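Local coordinates for solute Binding Protein, BlMnBP1 in complex with mannotriose (Bifidobacterium, PDB 6FUV) that binds beta-manno-oligosaccharides, here mannotriose, and probably delivers them to an ABC transporter for uptake, at residues G5-Y8 / P9-K12; A214-D217 / K218-D221; G308-K311 / N312-K315; V399-A403 / N404-T408. All coordinates share one frame; numbering follows the deposited sequence.

Contact 1 of 4, residues G5-Y8 / P9-K12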
ATOM      1  N   GLY A   5      -7.684 -29.062   6.580  1.00 33.48           N
ATOM      2  CA  GLY A   5      -9.020 -28.970   6.031  1.00 32.76           C
ATOM      3  C   GLY A   5      -9.936 -28.036   6.800  1.00 32.37           C
ATOM      4  O   GLY A   5     -11.165 -28.047   6.625  1.00 32.70           O
ATOM      5  N   VAL A   6      -9.344 -27.218   7.664  1.00 28.46           N
ATOM      6  CA  VAL A   6     -10.083 -26.180   8.371  1.00 30.61           C
ATOM      7  C   VAL A   6      -9.988 -24.895   7.568  1.00 28.00           C
ATOM      8  O   VAL A   6      -8.884 -24.419   7.299  1.00 25.98           O
ATOM      9  CB  VAL A   6      -9.534 -25.975   9.787  1.00 27.86           C
ATOM     10  CG1 VAL A   6     -10.151 -24.729  10.409  1.00 26.99           C
ATOM     11  CG2 VAL A   6      -9.813 -27.205  10.621  1.00 33.15           C
ATOM     12  N   THR A   7     -11.132 -24.339   7.176  1.00 27.12           N
ATOM     13  CA  THR A   7     -11.113 -23.101   6.410  1.00 22.42           C
ATOM     14  C   THR A   7     -11.528 -21.906   7.258  1.00 19.97           C
ATOM     15  O   THR A   7     -12.110 -22.045   8.329  1.00 25.25           O
ATOM     16  CB  THR A   7     -12.012 -23.191   5.167  1.00 23.64           C
ATOM     17  OG1 THR A   7     -13.398 -23.303   5.529  1.00 29.61           O
ATOM     18  CG2 THR A   7     -11.635 -24.359   4.303  1.00 24.33           C
ATOM     19  N   TYR A   8     -11.219 -20.713   6.763  1.00 25.89           N
ATOM     20  CA  TYR A   8     -11.465 -19.487   7.527  1.00 18.65           C
ATOM     21  C   TYR A   8     -12.944 -19.264   7.836  1.00 19.64           C
ATOM     22  O   TYR A   8     -13.272 -18.935   8.987  1.00 20.19           O
ATOM     23  CB  TYR A   8     -10.846 -18.302   6.759  1.00 20.69           C
ATOM     24  CG  TYR A   8     -11.043 -16.926   7.325  1.00 20.49           C
ATOM     25  CD1 TYR A   8     -12.297 -16.311   7.321  1.00 22.10           C
ATOM     26  CD2 TYR A   8      -9.979 -16.202   7.812  1.00 14.82           C
ATOM     27  CE1 TYR A   8     -12.450 -15.015   7.841  1.00 15.09           C
ATOM     28  CE2 TYR A   8     -10.151 -14.929   8.323  1.00 14.99           C
ATOM     29  CZ  TYR A   8     -11.390 -14.344   8.320  1.00 12.91           C
ATOM     30  OH  TYR A   8     -11.502 -13.067   8.849  1.00 14.65           O
ATOM     31  N   PRO A   9     -13.892 -19.495   6.916  1.00 23.91           N
ATOM     32  CA  PRO A   9     -15.305 -19.304   7.300  1.00 30.87           C
ATOM     33  C   PRO A   9     -15.722 -20.259   8.388  1.00 29.66           C
ATOM     34  O   PRO A   9     -16.638 -19.966   9.153  1.00 27.68           O
ATOM     35  CB  PRO A   9     -16.082 -19.544   5.990  1.00 21.59           C
ATOM     36  CG  PRO A   9     -15.069 -19.258   4.906  1.00 19.69           C
ATOM     37  CD  PRO A   9     -13.744 -19.773   5.479  1.00 24.26           C
ATOM     38  N   GLU A  10     -15.063 -21.397   8.489  1.00 21.66           N
ATOM     39  CA  GLU A  10     -15.488 -22.401   9.436  1.00 24.66           C
ATOM     40  C   GLU A  10     -14.958 -22.148  10.829  1.00 19.11           C
ATOM     41  O   GLU A  10     -15.459 -22.780  11.765  1.00 23.78           O
ATOM     42  CB  GLU A  10     -15.020 -23.783   8.988  1.00 33.14           C
ATOM     43  CG  GLU A  10     -15.483 -24.237   7.601  1.00 22.77           C
ATOM     44  CD  GLU A  10     -14.896 -25.585   7.225  1.00 34.79           C
ATOM     45  OE1 GLU A  10     -13.644 -25.728   7.225  1.00 30.72           O
ATOM     46  OE2 GLU A  10     -15.689 -26.499   6.941  1.00 43.36           O
ATOM     47  N   ILE A  11     -14.016 -21.217  10.999  1.00 20.43           N
ATOM     48  CA  ILE A  11     -13.349 -21.008  12.282  1.00 13.39           C
ATOM     49  C   ILE A  11     -14.251 -20.246  13.244  1.00 13.75           C
ATOM     50  O   ILE A  11     -14.588 -19.083  13.015  1.00 15.49           O
ATOM     51  CB  ILE A  11     -12.022 -20.259  12.103  1.00 17.58           C
ATOM     52  CG1 ILE A  11     -10.937 -21.207  11.598  1.00 17.00           C
ATOM     53  CG2 ILE A  11     -11.606 -19.615  13.361  1.00 15.69           C
ATOM     54  CD1 ILE A  11      -9.746 -20.472  11.077  1.00 18.67           C
ATOM     55  N   LYS A  12     -14.552 -20.856  14.374  1.00 22.74           N
ATOM     56  CA  LYS A  12     -15.285 -20.187  15.454  1.00 18.47           C
ATOM     57  C   LYS A  12     -14.295 -19.775  16.547  1.00 18.71           C
ATOM     58  O   LYS A  12     -13.831 -20.603  17.334  1.00 15.26           O
ATOM     59  CB  LYS A  12     -16.361 -21.104  16.006  1.00 19.13           C
ATOM     60  CG  LYS A  12     -17.407 -21.481  14.959  1.00 29.31           C
ATOM     61  CD  LYS A  12     -18.480 -22.326  15.589  1.00 35.36           C
ATOM     62  CE  LYS A  12     -19.604 -22.580  14.639  1.00 46.27           C
ATOM     63  NZ  LYS A  12     -20.555 -23.584  15.217  1.00 41.81           N
TER
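At the edge of the Tyr8 ring, near its plane, lies the N of the following residue, Pro9. CB of Tyr8 lies 3.5 Å from CD of Pro9, and the two side chains run at about a right angle. Outside the turn the Tyr8 side chain packs on Tyr102, Met108 and Ile112.

The second flat group is the Glu10 carboxylate. Its OE1 turns back and takes the N-H of Thr7 on the anti lone pair, at 2.9 Å from Thr7 N and with a fairly straight angle of 161°. Thr7 OG1 adds a weak bond to the same OE1 at 3.0 Å. OG1 sits between the backbone N and the carbonyl carbon (chi1 66°), which brings it to the carboxylate alongside its own N-H.

Val6 CG1 touches Ile11 CG1 at 3.8 Å, crossing at about a right angle. Ile11 goes on to pack on Met322 and Ile323 of helix 315-330.

Ile11 N bonds to Tyr8 O at 3.1 Å, and Lys326 NZ reaches the same carbonyl. Tyr8 to Ile11 form a type I beta turn with proline in its second position. The return of Glu10 to the Thr7 N-H resembles one half of a capping box.

Contact 2 of 4, residues A214-D217 / K218-D221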
ATOM      1  N   ALA A 214       0.607   8.172 -21.542  1.00 17.11           N
ATOM      2  CA  ALA A 214       0.597   9.427 -22.271  1.00 12.67           C
ATOM      3  C   ALA A 214      -0.345  10.448 -21.615  1.00 21.16           C
ATOM      4  O   ALA A 214      -1.339  10.111 -20.967  1.00 15.41           O
ATOM      5  CB  ALA A 214       0.184   9.172 -23.717  1.00 18.29           C
ATOM      6  N   LYS A 215      -0.004  11.719 -21.783  1.00 19.42           N
ATOM      7  CA  LYS A 215      -0.865  12.794 -21.329  1.00 18.47           C
ATOM      8  C   LYS A 215      -2.231  12.662 -21.988  1.00 15.31           C
ATOM      9  O   LYS A 215      -2.351  12.288 -23.149  1.00 21.27           O
ATOM     10  CB  LYS A 215      -0.223  14.154 -21.644  1.00 15.90           C
ATOM     11  CG  LYS A 215      -1.071  15.340 -21.157  1.00 27.01           C
ATOM     12  CD  LYS A 215      -0.325  16.672 -21.259  1.00 29.83           C
ATOM     13  CE  LYS A 215       0.024  17.012 -22.686  1.00 33.32           C
ATOM     14  NZ  LYS A 215       0.615  18.368 -22.838  1.00 42.46           N
ATOM     15  N   ASP A 216      -3.271  12.925 -21.222  1.00 18.65           N
ATOM     16  CA  ASP A 216      -4.656  12.898 -21.698  1.00 19.70           C
ATOM     17  C   ASP A 216      -5.030  14.332 -22.037  1.00 19.63           C
ATOM     18  O   ASP A 216      -5.308  15.133 -21.148  1.00 20.99           O
ATOM     19  CB  ASP A 216      -5.576  12.336 -20.621  1.00 25.37           C
ATOM     20  CG  ASP A 216      -7.031  12.425 -20.979  1.00 21.54           C
ATOM     21  OD1 ASP A 216      -7.384  13.039 -22.019  1.00 24.62           O
ATOM     22  OD2 ASP A 216      -7.829  11.863 -20.198  1.00 25.35           O
ATOM     23  N   ASP A 217      -4.977  14.675 -23.324  1.00 16.32           N
ATOM     24  CA  ASP A 217      -5.214  16.045 -23.744  1.00 27.41           C
ATOM     25  C   ASP A 217      -6.648  16.512 -23.512  1.00 29.93           C
ATOM     26  O   ASP A 217      -6.856  17.717 -23.435  1.00 24.86           O
ATOM     27  CB  ASP A 217      -4.846  16.249 -25.220  1.00 32.67           C
ATOM     28  CG  ASP A 217      -5.590  15.344 -26.142  1.00 37.17           C
ATOM     29  OD1 ASP A 217      -6.481  14.617 -25.683  1.00 41.43           O
ATOM     30  OD2 ASP A 217      -5.262  15.334 -27.341  1.00 52.69           O
ATOM     31  N   LYS A 218      -7.621  15.610 -23.321  1.00 24.36           N
ATOM     32  CA  LYS A 218      -8.951  16.050 -22.911  1.00 23.42           C
ATOM     33  C   LYS A 218      -8.998  16.418 -21.426  1.00 31.90           C
ATOM     34  O   LYS A 218      -9.889  17.153 -21.000  1.00 29.94           O
ATOM     35  CB  LYS A 218      -9.993  14.961 -23.149  1.00 33.93           C
ATOM     36  CG  LYS A 218      -9.851  14.221 -24.484  1.00 36.00           C
ATOM     37  CD  LYS A 218     -11.072  13.339 -24.720  1.00 44.69           C
ATOM     38  CE  LYS A 218     -11.021  11.968 -23.980  1.00 48.59           C
ATOM     39  NZ  LYS A 218     -10.243  10.919 -24.711  1.00 42.77           N
ATOM     40  N   ALA A 219      -8.074  15.899 -20.620  1.00 26.80           N
ATOM     41  CA  ALA A 219      -8.001  16.222 -19.193  1.00 24.40           C
ATOM     42  C   ALA A 219      -6.572  16.002 -18.759  1.00 17.18           C
ATOM     43  O   ALA A 219      -6.226  14.964 -18.189  1.00 14.87           O
ATOM     44  CB  ALA A 219      -8.965  15.370 -18.368  1.00 22.66           C
ATOM     45  N   PRO A 220      -5.690  16.961 -19.040  1.00 21.28           N
ATOM     46  CA  PRO A 220      -4.261  16.710 -18.886  1.00 18.46           C
ATOM     47  C   PRO A 220      -3.820  16.627 -17.459  1.00 19.04           C
ATOM     48  O   PRO A 220      -2.704  16.155 -17.245  1.00 19.28           O
ATOM     49  CB  PRO A 220      -3.618  17.909 -19.605  1.00 24.89           C
ATOM     50  CG  PRO A 220      -4.670  18.956 -19.612  1.00 25.05           C
ATOM     51  CD  PRO A 220      -5.964  18.235 -19.740  1.00 22.02           C
ATOM     52  N   ASP A 221      -4.651  17.021 -16.477  1.00 23.11           N
ATOM     53  CA  ASP A 221      -4.334  16.894 -15.047  1.00 23.41           C
ATOM     54  C   ASP A 221      -4.969  15.662 -14.407  1.00 15.10           C
ATOM     55  O   ASP A 221      -5.145  15.594 -13.177  1.00 16.58           O
ATOM     56  CB  ASP A 221      -4.751  18.165 -14.291  1.00 17.67           C
ATOM     57  CG  ASP A 221      -3.939  19.394 -14.743  1.00 25.07           C
ATOM     58  OD1 ASP A 221      -2.683  19.303 -14.736  1.00 22.06           O
ATOM     59  OD2 ASP A 221      -4.550  20.398 -15.193  1.00 15.31           O
TER
HETATM   60  O   HOH W   1      -2.623  13.590 -18.413  1.00 14.42           O
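Hydrogen bonds gather round Asp216. Its OD1 takes the N-H of Lys218, with 2.9 Å between OD1 and Lys218 N. The angle at the hydrogen is only 129°, so the bond is weak. Ala219 N also gives a weak bond to Asp216 OD1, at 3.3 Å. The carboxylate reaches both because CG lies anti to the Asp216 backbone N (chi1 173°) and the side chain folds over the turn. Ala219 N is also placed to bond to Asp216 O, but the position of that oxygen is doubtful in the model.

Residues Asp216 to Ala219 form a type I beta turn. The weak bond from Lys218 N gives an Asx turn headed by Asp216, inside the beta turn. The loop joins helix 201-205 to helix 223-236. Beyond the turn, Ala219 O accepts from Thr222 OG1, next to the start of the second helix.

Charge plays a looser part. Lys218 NZ stays 4.5 Å from Asp216 OD1, beyond a salt bridge. Its chain bends near the end, while its CB packs 3.4 Å from the same OD1.

Apolar contact is slight. Lys215 CD meets Pro220 CB at 3.9 Å, and the two side chains pass at a slant. Lys215 also touches Tyr225 of helix 223-236.

One water bridges the base of the turn. It accepts from Asp216 N at 3.0 Å and donates to Pro220 O at 2.8 Å, tying the backbone on the two sides of the turn.

Contact 3 of 4, residues G308-K311 / N312-K315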
ATOM      1  N   GLY A 308      -0.485 -14.148   4.349  1.00 18.08           N
ATOM      2  CA  GLY A 308      -0.485 -15.445   3.684  1.00 19.71           C
ATOM      3  C   GLY A 308       0.146 -16.516   4.560  1.00 17.36           C
ATOM      4  O   GLY A 308       1.038 -16.242   5.356  1.00 19.67           O
ATOM      5  N   ILE A 309      -0.312 -17.751   4.398  1.00 18.78           N
ATOM      6  CA  ILE A 309       0.082 -18.865   5.254  1.00 13.52           C
ATOM      7  C   ILE A 309       0.923 -19.856   4.455  1.00 15.01           C
ATOM      8  O   ILE A 309       0.547 -20.241   3.342  1.00 15.95           O
ATOM      9  CB  ILE A 309      -1.159 -19.539   5.852  1.00 15.53           C
ATOM     10  CG1 ILE A 309      -1.879 -18.542   6.765  1.00 15.20           C
ATOM     11  CG2 ILE A 309      -0.831 -20.790   6.651  1.00  9.73           C
ATOM     12  CD1 ILE A 309      -2.970 -19.142   7.599  1.00 16.26           C
ATOM     13  N   ASN A 310       2.031 -20.303   5.048  1.00 14.48           N
ATOM     14  CA  ASN A 310       3.011 -21.211   4.437  1.00 12.47           C
ATOM     15  C   ASN A 310       2.442 -22.605   4.196  1.00 15.79           C
ATOM     16  O   ASN A 310       2.054 -23.312   5.121  1.00 11.82           O
ATOM     17  CB  ASN A 310       4.228 -21.284   5.363  1.00 10.59           C
ATOM     18  CG  ASN A 310       5.478 -21.899   4.740  1.00 18.25           C
ATOM     19  OD1 ASN A 310       5.499 -22.355   3.609  1.00 16.06           O
ATOM     20  ND2 ASN A 310       6.540 -21.893   5.504  1.00 15.76           N
ATOM     21  N   LYS A 311       2.418 -23.017   2.947  1.00 25.00           N
ATOM     22  CA  LYS A 311       2.057 -24.400   2.698  1.00 23.13           C
ATOM     23  C   LYS A 311       3.072 -25.387   3.228  1.00 18.29           C
ATOM     24  O   LYS A 311       2.718 -26.558   3.398  1.00 19.14           O
ATOM     25  CB  LYS A 311       1.858 -24.673   1.216  1.00 27.83           C
ATOM     26  CG  LYS A 311       3.018 -24.418   0.312  1.00 31.82           C
ATOM     27  CD  LYS A 311       2.509 -24.488  -1.157  1.00 35.20           C
ATOM     28  CE  LYS A 311       2.037 -25.892  -1.588  1.00 30.58           C
ATOM     29  NZ  LYS A 311       3.173 -26.711  -2.163  1.00 43.51           N
ATOM     30  N   ASN A 312       4.299 -24.949   3.525  1.00 17.89           N
ATOM     31  CA  ASN A 312       5.268 -25.853   4.136  1.00 18.71           C
ATOM     32  C   ASN A 312       4.908 -26.193   5.571  1.00 21.41           C
ATOM     33  O   ASN A 312       5.247 -27.277   6.056  1.00 30.84           O
ATOM     34  CB  ASN A 312       6.676 -25.271   4.127  1.00 18.31           C
ATOM     35  CG  ASN A 312       7.213 -25.072   2.741  1.00 21.57           C
ATOM     36  OD1 ASN A 312       6.791 -25.714   1.804  1.00 16.65           O
ATOM     37  ND2 ASN A 312       8.165 -24.158   2.611  1.00 30.60           N
ATOM     38  N   SER A 313       4.264 -25.270   6.268  1.00 14.14           N
ATOM     39  CA  SER A 313       3.950 -25.463   7.670  1.00 15.24           C
ATOM     40  C   SER A 313       3.085 -26.713   7.875  1.00 17.84           C
ATOM     41  O   SER A 313       2.202 -27.040   7.065  1.00 14.19           O
ATOM     42  CB  SER A 313       3.193 -24.244   8.216  1.00 17.40           C
ATOM     43  OG  SER A 313       3.824 -23.054   7.870  1.00 16.50           O
ATOM     44  N   ASP A 314       3.287 -27.378   9.009  1.00 15.15           N
ATOM     45  CA  ASP A 314       2.562 -28.609   9.280  1.00 16.14           C
ATOM     46  C   ASP A 314       1.107 -28.310   9.586  1.00 21.74           C
ATOM     47  O   ASP A 314       0.685 -27.149   9.603  1.00 21.19           O
ATOM     48  CB  ASP A 314       3.196 -29.409  10.414  1.00 22.40           C
ATOM     49  CG  ASP A 314       3.187 -28.695  11.759  1.00 22.69           C
ATOM     50  OD1 ASP A 314       2.349 -27.813  11.984  1.00 22.29           O
ATOM     51  OD2 ASP A 314       4.040 -29.041  12.600  1.00 19.08           O
ATOM     52  N   LYS A 315       0.328 -29.386   9.733  1.00 13.78           N
ATOM     53  CA  LYS A 315      -1.118 -29.290   9.866  1.00 19.09           C
ATOM     54  C   LYS A 315      -1.504 -28.371  11.009  1.00 17.14           C
ATOM     55  O   LYS A 315      -2.360 -27.501  10.846  1.00 19.88           O
ATOM     56  CB  LYS A 315      -1.673 -30.701  10.054  1.00 18.77           C
ATOM     57  CG  LYS A 315      -3.115 -30.892   9.785  1.00 31.88           C
ATOM     58  CD  LYS A 315      -3.546 -32.411   9.892  1.00 34.36           C
ATOM     59  CE  LYS A 315      -2.793 -33.147  10.982  1.00 32.89           C
ATOM     60  NZ  LYS A 315      -3.167 -34.617  11.080  1.00 35.28           N
TER
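Asn310 and Asn312 set their amides at a slant, with the two planes 59° apart. Asn310 OD1 lies against the root of Asn312, 3.2 Å from its CB. The same OD1 accepts the backbone N-H of Asn312 at 2.9 Å from Asn312 N, with an angle of 155°. This donor stands well above the plane of the side-chain carbonyl. CG of Asn310 lies anti to its backbone N (chi1 -166°), which carries the amide forward over the following residues and closes an Asx turn.

The two ND2 groups look to a common partner: both donate to Asn79 O. Asn310 ND2 also donates to Trp82 O, so the buried amide is held at both its ends.

Ser313 comes in at the base of Asn310. Its OG is 3.1 Å from Asn310 CB, and its strongest polar partner is Asp83 OD1. Ser313 N bonds to Asn310 O at 3.2 Å, again from above the carbonyl plane. This closes a type I beta turn from Asn310 to Ser313, wrapped round the Asx turn.

The turn leads from strand 298-309 into helix 315-330. Asp314 is the N-cap of that helix. On the strand side, Gly308 pairs with Met85 of the antiparallel strand 84-86, and Asn310 makes backbone bonds with Asp83 just before that strand.

Contact 4 of 4, residues V399-A403 / N404-T408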
ATOM      1  N   VAL A 399      13.159  11.073 -10.607  1.00 11.38           N
ATOM      2  CA  VAL A 399      13.773  12.044  -9.706  1.00 13.01           C
ATOM      3  C   VAL A 399      15.107  12.502 -10.283  1.00 19.09           C
ATOM      4  O   VAL A 399      15.416  13.705 -10.364  1.00 16.11           O
ATOM      5  CB  VAL A 399      13.943  11.413  -8.307  1.00 16.55           C
ATOM      6  CG1 VAL A 399      14.744  12.327  -7.423  1.00 15.14           C
ATOM      7  CG2 VAL A 399      12.593  11.049  -7.660  1.00 15.79           C
ATOM      8  N   VAL A 400      15.933  11.529 -10.667  1.00 18.71           N
ATOM      9  CA  VAL A 400      17.228  11.825 -11.262  1.00 19.35           C
ATOM     10  C   VAL A 400      17.042  12.597 -12.549  1.00 21.25           C
ATOM     11  O   VAL A 400      17.730  13.589 -12.791  1.00 21.65           O
ATOM     12  CB  VAL A 400      18.012  10.528 -11.515  1.00 22.11           C
ATOM     13  CG1 VAL A 400      19.289  10.815 -12.290  1.00 20.77           C
ATOM     14  CG2 VAL A 400      18.293   9.852 -10.203  1.00 23.71           C
ATOM     15  N   ASP A 401      16.150  12.122 -13.413  1.00 19.21           N
ATOM     16  CA  ASP A 401      15.928  12.804 -14.679  1.00 18.37           C
ATOM     17  C   ASP A 401      15.436  14.232 -14.452  1.00 20.28           C
ATOM     18  O   ASP A 401      15.854  15.157 -15.142  1.00 25.06           O
ATOM     19  CB  ASP A 401      14.928  11.998 -15.502  1.00 26.30           C
ATOM     20  CG  ASP A 401      15.537  10.840 -16.212  1.00 25.58           C
ATOM     21  OD1 ASP A 401      16.770  10.703 -16.231  1.00 33.10           O
ATOM     22  OD2 ASP A 401      14.765  10.032 -16.767  1.00 35.17           O
ATOM     23  N   ALA A 402      14.546  14.429 -13.486  1.00 17.29           N
ATOM     24  CA  ALA A 402      14.044  15.773 -13.228  1.00 23.18           C
ATOM     25  C   ALA A 402      15.143  16.650 -12.657  1.00 22.95           C
ATOM     26  O   ALA A 402      15.371  17.760 -13.143  1.00 22.00           O
ATOM     27  CB  ALA A 402      12.853  15.734 -12.263  1.00 20.02           C
ATOM     28  N   ALA A 403      15.851  16.157 -11.634  1.00 20.25           N
ATOM     29  CA  ALA A 403      16.851  16.980 -10.966  1.00 22.68           C
ATOM     30  C   ALA A 403      17.953  17.389 -11.937  1.00 30.71           C
ATOM     31  O   ALA A 403      18.469  18.513 -11.854  1.00 32.17           O
ATOM     32  CB  ALA A 403      17.445  16.231  -9.788  1.00 21.36           C
ATOM     33  N   ASN A 404      18.302  16.507 -12.884  1.00 27.93           N
ATOM     34  CA  ASN A 404      19.413  16.766 -13.799  1.00 27.79           C
ATOM     35  C   ASN A 404      18.989  17.346 -15.143  1.00 32.04           C
ATOM     36  O   ASN A 404      19.848  17.735 -15.934  1.00 39.16           O
ATOM     37  CB  ASN A 404      20.200  15.478 -14.022  1.00 24.18           C
ATOM     38  CG  ASN A 404      20.856  14.982 -12.750  1.00 36.94           C
ATOM     39  OD1 ASN A 404      21.922  15.444 -12.377  1.00 44.69           O
ATOM     40  ND2 ASN A 404      20.195  14.061 -12.051  1.00 35.99           N
ATOM     41  N   LYS A 405      17.690  17.418 -15.414  1.00 30.03           N
ATOM     42  CA  LYS A 405      17.161  18.009 -16.636  1.00 30.58           C
ATOM     43  C   LYS A 405      17.637  17.279 -17.882  1.00 35.48           C
ATOM     44  O   LYS A 405      17.806  17.898 -18.938  1.00 33.17           O
ATOM     45  CB  LYS A 405      17.545  19.489 -16.713  1.00 35.25           C
ATOM     46  CG  LYS A 405      17.277  20.250 -15.419  1.00 39.48           C
ATOM     47  CD  LYS A 405      18.229  21.417 -15.226  1.00 43.32           C
ATOM     48  CE  LYS A 405      18.003  22.079 -13.851  1.00 38.07           C
ATOM     49  NZ  LYS A 405      19.089  23.055 -13.531  1.00 55.32           N
ATOM     50  N   THR A 406      17.846  15.969 -17.775  1.00 27.44           N
ATOM     51  CA  THR A 406      18.251  15.180 -18.927  1.00 24.36           C
ATOM     52  C   THR A 406      17.082  14.707 -19.763  1.00 30.32           C
ATOM     53  O   THR A 406      17.278  14.312 -20.916  1.00 33.64           O
ATOM     54  CB  THR A 406      19.027  13.951 -18.464  1.00 30.25           C
ATOM     55  OG1 THR A 406      18.190  13.162 -17.613  1.00 32.93           O
ATOM     56  CG2 THR A 406      20.268  14.343 -17.679  1.00 22.21           C
ATOM     57  N   LYS A 407      15.879  14.717 -19.203  1.00 24.65           N
ATOM     58  CA  LYS A 407      14.699  14.245 -19.909  1.00 29.62           C
ATOM     59  C   LYS A 407      13.486  15.002 -19.394  1.00 26.24           C
ATOM     60  O   LYS A 407      13.407  15.296 -18.199  1.00 16.78           O
ATOM     61  CB  LYS A 407      14.473  12.742 -19.691  1.00 27.79           C
ATOM     62  CG  LYS A 407      15.272  11.816 -20.485  1.00 26.46           C
ATOM     63  CD  LYS A 407      14.884  10.373 -20.128  1.00 33.28           C
ATOM     64  CE  LYS A 407      15.773   9.352 -20.820  1.00 38.35           C
ATOM     65  NZ  LYS A 407      15.542   7.978 -20.245  1.00 43.58           N
ATOM     66  N   THR A 408      12.534  15.272 -20.290  1.00 22.44           N
ATOM     67  CA  THR A 408      11.218  15.762 -19.929  1.00 24.68           C
ATOM     68  C   THR A 408      10.353  14.620 -19.381  1.00 22.36           C
ATOM     69  O   THR A 408      10.604  13.443 -19.627  1.00 21.62           O
ATOM     70  CB  THR A 408      10.541  16.362 -21.151  1.00 34.99           C
ATOM     71  OG1 THR A 408      10.293  15.321 -22.104  1.00 26.41           O
ATOM     72  CG2 THR A 408      11.410  17.475 -21.770  1.00 22.04           C
TER
HETATM   73  O   HOH W   2      15.678   7.805 -17.697  1.00 37.95           O
HETATM   74  O   HOH W   3      20.145  21.064 -11.646  1.00 42.00           O
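Asn404 folds back on Val400, one helical turn earlier. Its CB lies 3.3 Å from Val400 O. CG stays close to that oxygen, since chi1 of -64° keeps it beside the backbone N. At the tip, ND2 donates to Val400 O at a short 2.6 Å and 162°, with the oxygen near the amide plane. ND2 also lies 3.4 Å from Val400 CG1. Asn404 N bonds to Val400 O too, at 3.0 Å, so one residue grips the carbonyl twice, from opposite faces of its plane.

On another side of the helix end, Asp401 OD2 rests 3.4 Å from Lys407 CD. A water links Asp401 OD2 to Lys407 NZ, which also forms a salt bridge with Glu415 of helix 409-426. A second water joins Ala403 O to Lys405 NZ.

Lys405 leaves the helix with a positive phi of 61°. Its N bonds to Ala402 O at 3.3 Å, and Thr406 N reaches Asp401 O in a weak bond. These are the two backward bonds of a Schellman motif, which ends helix 393-404. Three residues after this C-cap, Thr408 is the N-cap of the next helix, 409-426.

In the fold
All four contacts are local turns in series along one chain; none nests in or crosses another. Contact 1 comes first, in the N-terminal loop before strand 22-28, laid against helix 315-330. Contact 2 makes a turn late in the loop between helices 201-205 and 223-236. Contact 3 brings the chain back, turning strand 298-309 into helix 315-330; its centre is about 15 Å from that of contact 1, and both turns adjoin this helix. Contact 4 joins helices 393-404 and 409-426, about 21 Å between centres from contact 2. Helix 223-236 touches both. Contacts 1 and 3 thus lie on one side of the chain's centre, contacts 2 and 4 on the other.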